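Local coordinates for protein putative RNase YutE (Bacillus subtilis subsp. subtilis str. 168, PDB 1YLM) that is probably the RNase toxin of a HepT-type toxin-antitoxin system, a homodimer thought to be neutralised by its cognate antitoxin YutD, at residues Y2-S7 with D58-R63; A21-Q26 with L114-Q119. One frame throughout, in Å; residues are numbered along the deposited sequence.

Both contacts draw on helix 6-23, one near each of its ends, and lie on opposite sides of the chain's centre in this all-helical protein. Contact 1 joins the lead-in to the helix with the end of helix 32-59; contact 2 joins its last turn and the residues after it with the place where helix 108-117 gives way to helix 119-137. Their centres are 29 Å apart and their nearest atoms about 18 Å, so they do not touch. Contact 2 is the one nearer the presumed active site: the side chain of Ile115 lies about 12 Å from that of Arg96, an active-site residue by similarity, whereas contact 1 is away from it.

Contact 1 of 2, residues Y2-S7 with D58-R63; sequences YFVDRS and DGFIMR
Tyr2 and Phe60 form a T-shaped aromatic pair, the edge of Phe60 directed at the face of Tyr2 with the ring planes 62° apart. Phe60 CD2 stands over the centre of the tyrosine ring, and Tyr2 CD2 is the tyrosine atom nearest to Phe60 CD2, at 3.7 Å. Tyr2 CG, set beside the backbone N (chi1 -58°), lies 3.8 Å from Phe60 CD2, and the ring beyond also lies against the backbone, with Tyr2 CE1 3.7 Å from Phe60 O. One face of Phe60 receives Val4, whose CG2 makes a CH-pi contact 3.9 Å from the ring centroid and 15° off the normal. A flat ring suits this place because its face and its edge meet different partners; its edge-to-face pairing with Tyr132 ties the contact to helix 119-137. Gly59, with no side chain, lets the backbones come together: its CA is 3.4 Å from Phe3 O in a CA-H...O contact. Water 1 accepts from Phe3 N at 2.8 Å and also donates to Gly59 O. The entry to helix 6-23 is therefore joined to the end of helix 32-59 mainly by aromatic and aliphatic packing, with one water bridging Phe3 N and Gly59 O.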
loop_
_atom_site.group_PDB
_atom_site.type_symbol
_atom_site.label_atom_id
_atom_site.label_comp_id
_atom_site.label_asym_id
_atom_site.label_seq_id
_atom_site.Cartn_x
_atom_site.Cartn_y
_atom_site.Cartn_z
ATOM N N TYR A 2 -7.935 -31.285 3.243
ATOM C CA TYR A 2 -7.708 -29.846 3.105
ATOM C C TYR A 2 -6.974 -29.303 4.318
ATOM O O TYR A 2 -7.397 -29.521 5.460
ATOM C CB TYR A 2 -9.026 -29.094 2.989
ATOM C CG TYR A 2 -9.888 -29.515 1.840
ATOM C CD1 TYR A 2 -9.394 -29.511 0.532
ATOM C CD2 TYR A 2 -11.211 -29.877 2.048
ATOM C CE1 TYR A 2 -10.195 -29.898 -0.543
ATOM C CE2 TYR A 2 -12.032 -30.252 0.977
ATOM C CZ TYR A 2 -11.512 -30.272 -0.307
ATOM O OH TYR A 2 -12.316 -30.640 -1.371
ATOM N N PHE A 3 -5.885 -28.601 4.048
ATOM C CA PHE A 3 -5.134 -27.881 5.069
ATOM C C PHE A 3 -5.299 -26.393 4.774
ATOM O O PHE A 3 -4.663 -25.833 3.871
ATOM C CB PHE A 3 -3.665 -28.302 5.077
ATOM C CG PHE A 3 -3.463 -29.787 5.314
ATOM C CD1 PHE A 3 -3.479 -30.686 4.244
ATOM C CD2 PHE A 3 -3.279 -30.286 6.606
ATOM C CE1 PHE A 3 -3.303 -32.066 4.454
ATOM C CE2 PHE A 3 -3.107 -31.666 6.832
ATOM C CZ PHE A 3 -3.124 -32.554 5.745
ATOM N N VAL A 4 -6.189 -25.778 5.536
ATOM C CA VAL A 4 -6.604 -24.405 5.315
ATOM C C VAL A 4 -6.031 -23.541 6.436
ATOM O O VAL A 4 -6.141 -23.900 7.613
ATOM C CB VAL A 4 -8.164 -24.307 5.248
ATOM C CG1 VAL A 4 -8.636 -22.876 4.931
ATOM C CG2 VAL A 4 -8.720 -25.286 4.196
ATOM N N ASP A 5 -5.421 -22.408 6.078
ATOM C CA ASP A 5 -4.881 -21.492 7.088
ATOM C C ASP A 5 -6.014 -20.685 7.735
ATOM O O ASP A 5 -6.177 -19.476 7.532
ATOM C CB ASP A 5 -3.778 -20.604 6.525
ATOM C CG ASP A 5 -2.946 -19.927 7.630
ATOM O OD1 ASP A 5 -3.361 -19.894 8.824
ATOM O OD2 ASP A 5 -1.872 -19.411 7.288
ATOM N N ARG A 6 -6.817 -21.388 8.512
ATOM C CA ARG A 6 -8.071 -20.837 8.973
ATOM C C ARG A 6 -7.867 -19.682 9.948
ATOM O O ARG A 6 -8.640 -18.720 9.933
ATOM C CB ARG A 6 -8.931 -21.937 9.619
ATOM C CG ARG A 6 -10.374 -21.488 9.877
ATOM C CD ARG A 6 -11.261 -22.659 10.365
ATOM N NE ARG A 6 -12.653 -22.231 10.470
ATOM C CZ ARG A 6 -13.698 -23.053 10.553
ATOM N NH1 ARG A 6 -13.526 -24.376 10.558
ATOM N NH2 ARG A 6 -14.921 -22.548 10.633
ATOM N N SER A 7 -6.853 -19.798 10.797
ATOM C CA SER A 7 -6.455 -18.700 11.711
ATOM C C SER A 7 -6.159 -17.390 10.950
ATOM O O SER A 7 -6.683 -16.334 11.297
ATOM C CB SER A 7 -5.201 -19.099 12.495
ATOM O OG SER A 7 -5.494 -20.179 13.345
ATOM N N ASP A 58 -5.544 -21.919 -2.190
ATOM C CA ASP A 58 -4.441 -22.795 -1.787
ATOM C C ASP A 58 -4.918 -23.915 -0.855
ATOM O O ASP A 58 -4.582 -25.086 -1.074
ATOM C CB ASP A 58 -3.314 -22.011 -1.113
ATOM C CG ASP A 58 -2.613 -21.038 -2.065
ATOM O OD1 ASP A 58 -2.842 -21.080 -3.303
ATOM O OD2 ASP A 58 -1.829 -20.211 -1.559
ATOM N N GLY A 59 -5.699 -23.563 0.164
ATOM C CA GLY A 59 -6.187 -24.543 1.151
ATOM C C GLY A 59 -7.138 -25.594 0.582
ATOM O O GLY A 59 -7.067 -26.783 0.957
ATOM N N PHE A 60 -8.034 -25.160 -0.315
ATOM C CA PHE A 60 -9.077 -26.031 -0.875
ATOM C C PHE A 60 -8.751 -26.588 -2.256
ATOM O O PHE A 60 -9.640 -27.094 -2.909
ATOM C CB PHE A 60 -10.433 -25.323 -0.917
ATOM C CG PHE A 60 -11.073 -25.165 0.444
ATOM C CD1 PHE A 60 -11.112 -23.917 1.055
ATOM C CD2 PHE A 60 -11.623 -26.270 1.109
ATOM C CE1 PHE A 60 -11.691 -23.748 2.305
ATOM C CE2 PHE A 60 -12.206 -26.127 2.373
ATOM C CZ PHE A 60 -12.254 -24.859 2.972
ATOM N N ILE A 61 -7.485 -26.511 -2.666
ATOM C CA ILE A 61 -7.024 -27.048 -3.973
ATOM C C ILE A 61 -7.928 -26.583 -5.104
ATOM O O ILE A 61 -8.414 -27.388 -5.909
ATOM C CB ILE A 61 -6.954 -28.616 -4.019
ATOM C CG1 ILE A 61 -6.607 -29.181 -2.649
ATOM C CG2 ILE A 61 -5.957 -29.083 -5.112
ATOM C CD1 ILE A 61 -6.610 -30.712 -2.597
HETATM N N MSE A 62 -8.161 -25.275 -5.152
HETATM C CA MSE A 62 -8.911 -24.689 -6.251
HETATM C C MSE A 62 -7.946 -24.410 -7.395
HETATM O O MSE A 62 -6.721 -24.474 -7.225
HETATM C CB MSE A 62 -9.597 -23.394 -5.795
HETATM C CG MSE A 62 -10.599 -23.575 -4.648
HETATM SE SE MSE A 62 -11.350 -22.005 -4.058
HETATM C CE MSE A 62 -12.459 -22.624 -2.834
ATOM N N ARG A 63 -8.492 -24.067 -8.555
ATOM C CA ARG A 63 -7.659 -23.696 -9.698
ATOM C C ARG A 63 -6.678 -22.604 -9.292
ATOM O O ARG A 63 -7.026 -21.683 -8.547
ATOM C CB ARG A 63 -8.528 -23.223 -10.870
ATOM C CG ARG A 63 -7.739 -22.758 -12.075
ATOM C CD ARG A 63 -8.648 -22.633 -13.274
ATOM N NE ARG A 63 -7.866 -22.514 -14.504
ATOM C CZ ARG A 63 -7.479 -23.539 -15.263
ATOM N NH1 ARG A 63 -7.799 -24.790 -14.932
ATOM N NH2 ARG A 63 -6.766 -23.309 -16.365
HETATM O O HOH W 1 -5.074 -28.279 1.410
#

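Contact 2 of 2, residues A21-Q26 with L114-Q119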
loop_
_atom_site.group_PDB
_atom_site.type_symbol
_atom_site.label_atom_id
_atom_site.label_comp_id
_atom_site.label_asym_id
_atom_site.label_seq_id
_atom_site.Cartn_x
_atom_site.Cartn_y
_atom_site.Cartn_z
ATOM N N ALA A 21 -16.353 -1.089 8.846
ATOM C CA ALA A 21 -17.079 -0.327 9.880
ATOM C C ALA A 21 -16.605 1.128 9.923
ATOM O O ALA A 21 -17.415 2.048 10.045
ATOM C CB ALA A 21 -16.924 -0.971 11.230
ATOM N N LEU A 22 -15.299 1.326 9.787
ATOM C CA LEU A 22 -14.716 2.663 9.806
ATOM C C LEU A 22 -15.150 3.433 8.568
ATOM O O LEU A 22 -15.477 4.623 8.658
ATOM C CB LEU A 22 -13.190 2.590 9.916
ATOM C CG LEU A 22 -12.653 2.108 11.265
ATOM C CD1 LEU A 22 -11.132 2.021 11.265
ATOM C CD2 LEU A 22 -13.138 3.022 12.406
ATOM N N PHE A 23 -15.206 2.743 7.427
ATOM C CA PHE A 23 -15.697 3.357 6.192
ATOM C C PHE A 23 -17.131 3.829 6.388
ATOM O O PHE A 23 -17.512 4.902 5.930
ATOM C CB PHE A 23 -15.630 2.392 5.002
ATOM C CG PHE A 23 -16.255 2.948 3.751
ATOM C CD1 PHE A 23 -15.585 3.910 3.001
ATOM C CD2 PHE A 23 -17.528 2.550 3.352
ATOM C CE1 PHE A 23 -16.166 4.456 1.847
ATOM C CE2 PHE A 23 -18.119 3.084 2.198
ATOM C CZ PHE A 23 -17.431 4.038 1.446
ATOM N N ASP A 24 -17.924 3.030 7.082
ATOM C CA ASP A 24 -19.329 3.348 7.244
ATOM C C ASP A 24 -19.560 4.414 8.331
ATOM O O ASP A 24 -20.697 4.748 8.622
ATOM C CB ASP A 24 -20.121 2.063 7.514
ATOM C CG ASP A 24 -21.605 2.233 7.279
ATOM O OD1 ASP A 24 -22.012 2.612 6.153
ATOM O OD2 ASP A 24 -22.363 1.986 8.236
ATOM N N SER A 25 -18.472 4.974 8.872
ATOM C CA SER A 25 -18.502 5.940 9.983
ATOM C C SER A 25 -18.692 7.397 9.546
ATOM O O SER A 25 -18.531 7.734 8.365
ATOM C CB SER A 25 -17.210 5.835 10.815
ATOM O OG SER A 25 -16.127 6.546 10.208
ATOM N N GLN A 26 -18.994 8.264 10.515
ATOM C CA GLN A 26 -19.239 9.695 10.234
ATOM C C GLN A 26 -17.940 10.528 10.200
ATOM O O GLN A 26 -17.628 11.242 11.155
ATOM C CB GLN A 26 -20.254 10.290 11.231
ATOM C CG GLN A 26 -21.038 9.249 12.034
ATOM C CD GLN A 26 -22.540 9.495 12.057
ATOM O OE1 GLN A 26 -23.232 9.276 11.060
ATOM N NE2 GLN A 26 -23.056 9.920 13.211
ATOM N N LEU A 114 -16.654 4.224 -5.399
ATOM C CA LEU A 114 -16.434 2.817 -5.704
ATOM C C LEU A 114 -16.805 1.892 -4.548
ATOM O O LEU A 114 -17.584 0.932 -4.723
ATOM C CB LEU A 114 -14.972 2.629 -6.136
ATOM C CG LEU A 114 -14.567 1.390 -6.901
ATOM C CD1 LEU A 114 -15.446 1.187 -8.132
ATOM C CD2 LEU A 114 -13.073 1.511 -7.261
ATOM N N ILE A 115 -16.282 2.195 -3.363
ATOM C CA ILE A 115 -16.562 1.417 -2.169
ATOM C C ILE A 115 -18.055 1.484 -1.821
ATOM O O ILE A 115 -18.671 0.455 -1.527
ATOM C CB ILE A 115 -15.688 1.899 -0.974
ATOM C CG1 ILE A 115 -14.192 1.780 -1.331
ATOM C CG2 ILE A 115 -16.017 1.117 0.298
ATOM C CD1 ILE A 115 -13.235 2.354 -0.291
ATOM N N LYS A 116 -18.629 2.686 -1.885
ATOM C CA LYS A 116 -20.049 2.864 -1.567
ATOM C C LYS A 116 -20.925 2.029 -2.487
ATOM O O LYS A 116 -21.835 1.329 -2.024
ATOM C CB LYS A 116 -20.474 4.345 -1.599
ATOM C CG LYS A 116 -21.680 4.633 -0.688
ATOM C CD LYS A 116 -21.213 4.736 0.773
ATOM C CE LYS A 116 -22.334 4.604 1.784
ATOM N NZ LYS A 116 -21.792 4.761 3.174
ATOM N N ALA A 117 -20.610 2.066 -3.779
ATOM C CA ALA A 117 -21.374 1.347 -4.799
ATOM C C ALA A 117 -21.408 -0.163 -4.553
ATOM O O ALA A 117 -22.352 -0.834 -4.956
ATOM C CB ALA A 117 -20.806 1.637 -6.171
ATOM N N HIS A 118 -20.363 -0.693 -3.924
ATOM C CA HIS A 118 -20.251 -2.142 -3.709
ATOM C C HIS A 118 -20.245 -2.503 -2.235
ATOM O O HIS A 118 -19.746 -3.554 -1.855
ATOM C CB HIS A 118 -19.018 -2.686 -4.446
ATOM C CG HIS A 118 -18.967 -2.278 -5.891
ATOM N ND1 HIS A 118 -19.989 -2.559 -6.775
ATOM C CD2 HIS A 118 -18.051 -1.568 -6.592
ATOM C CE1 HIS A 118 -19.689 -2.069 -7.967
ATOM N NE2 HIS A 118 -18.520 -1.458 -7.883
ATOM N N GLN A 119 -20.832 -1.642 -1.404
ATOM C CA GLN A 119 -20.747 -1.826 0.034
ATOM C C GLN A 119 -21.457 -3.108 0.498
ATOM O O GLN A 119 -20.943 -3.818 1.359
ATOM C CB GLN A 119 -21.256 -0.585 0.779
ATOM C CG GLN A 119 -20.925 -0.605 2.270
ATOM C CD GLN A 119 -21.188 0.710 2.959
ATOM O OE1 GLN A 119 -21.232 1.756 2.322
ATOM N NE2 GLN A 119 -21.354 0.664 4.276
#
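Phe23 and Ile115 bring two helices of the HepT-like helical domain together, the last turn of helix 6-23 against the end of helix 108-117. Ile115 CG2 sits over the centre of the phenyl ring in a close CH-pi contact, 3.4 Å from its centroid. Phe23 CG, anti to the backbone N (chi1 174°), starts the side chain toward helix 108-117. A beta-branched residue suits the site, since CG2 can cover the ring face, and the Ile115 side chain also packs on Leu38 and Leu45 of helix 32-59. Gln119 takes an edge of the same ring, with OE1 3.4 Å from Phe23 CE2. Its other amide arm donates from NE2 to Asp24 OD1 at 2.8 Å and 160°, so one side chain meets both hydrocarbon and carboxylate. Lys116 CD comes within 3.8 Å of Phe23 CE2, approaching the ring obliquely, and the ammonium makes a long salt bridge, NZ to Asp24 OD1 at 3.7 Å, which probably adds to the pull on the carboxylate. Further out, Ser25 OG and Ser25 N both donate to Leu22 O, securing the turn from Leu22 to Ser25 that carries Phe23 and Asp24. Asp24 OD1 lies in the amide plane of Gln119, yet NE2 meets it from above the carboxylate, 58° out of that plane.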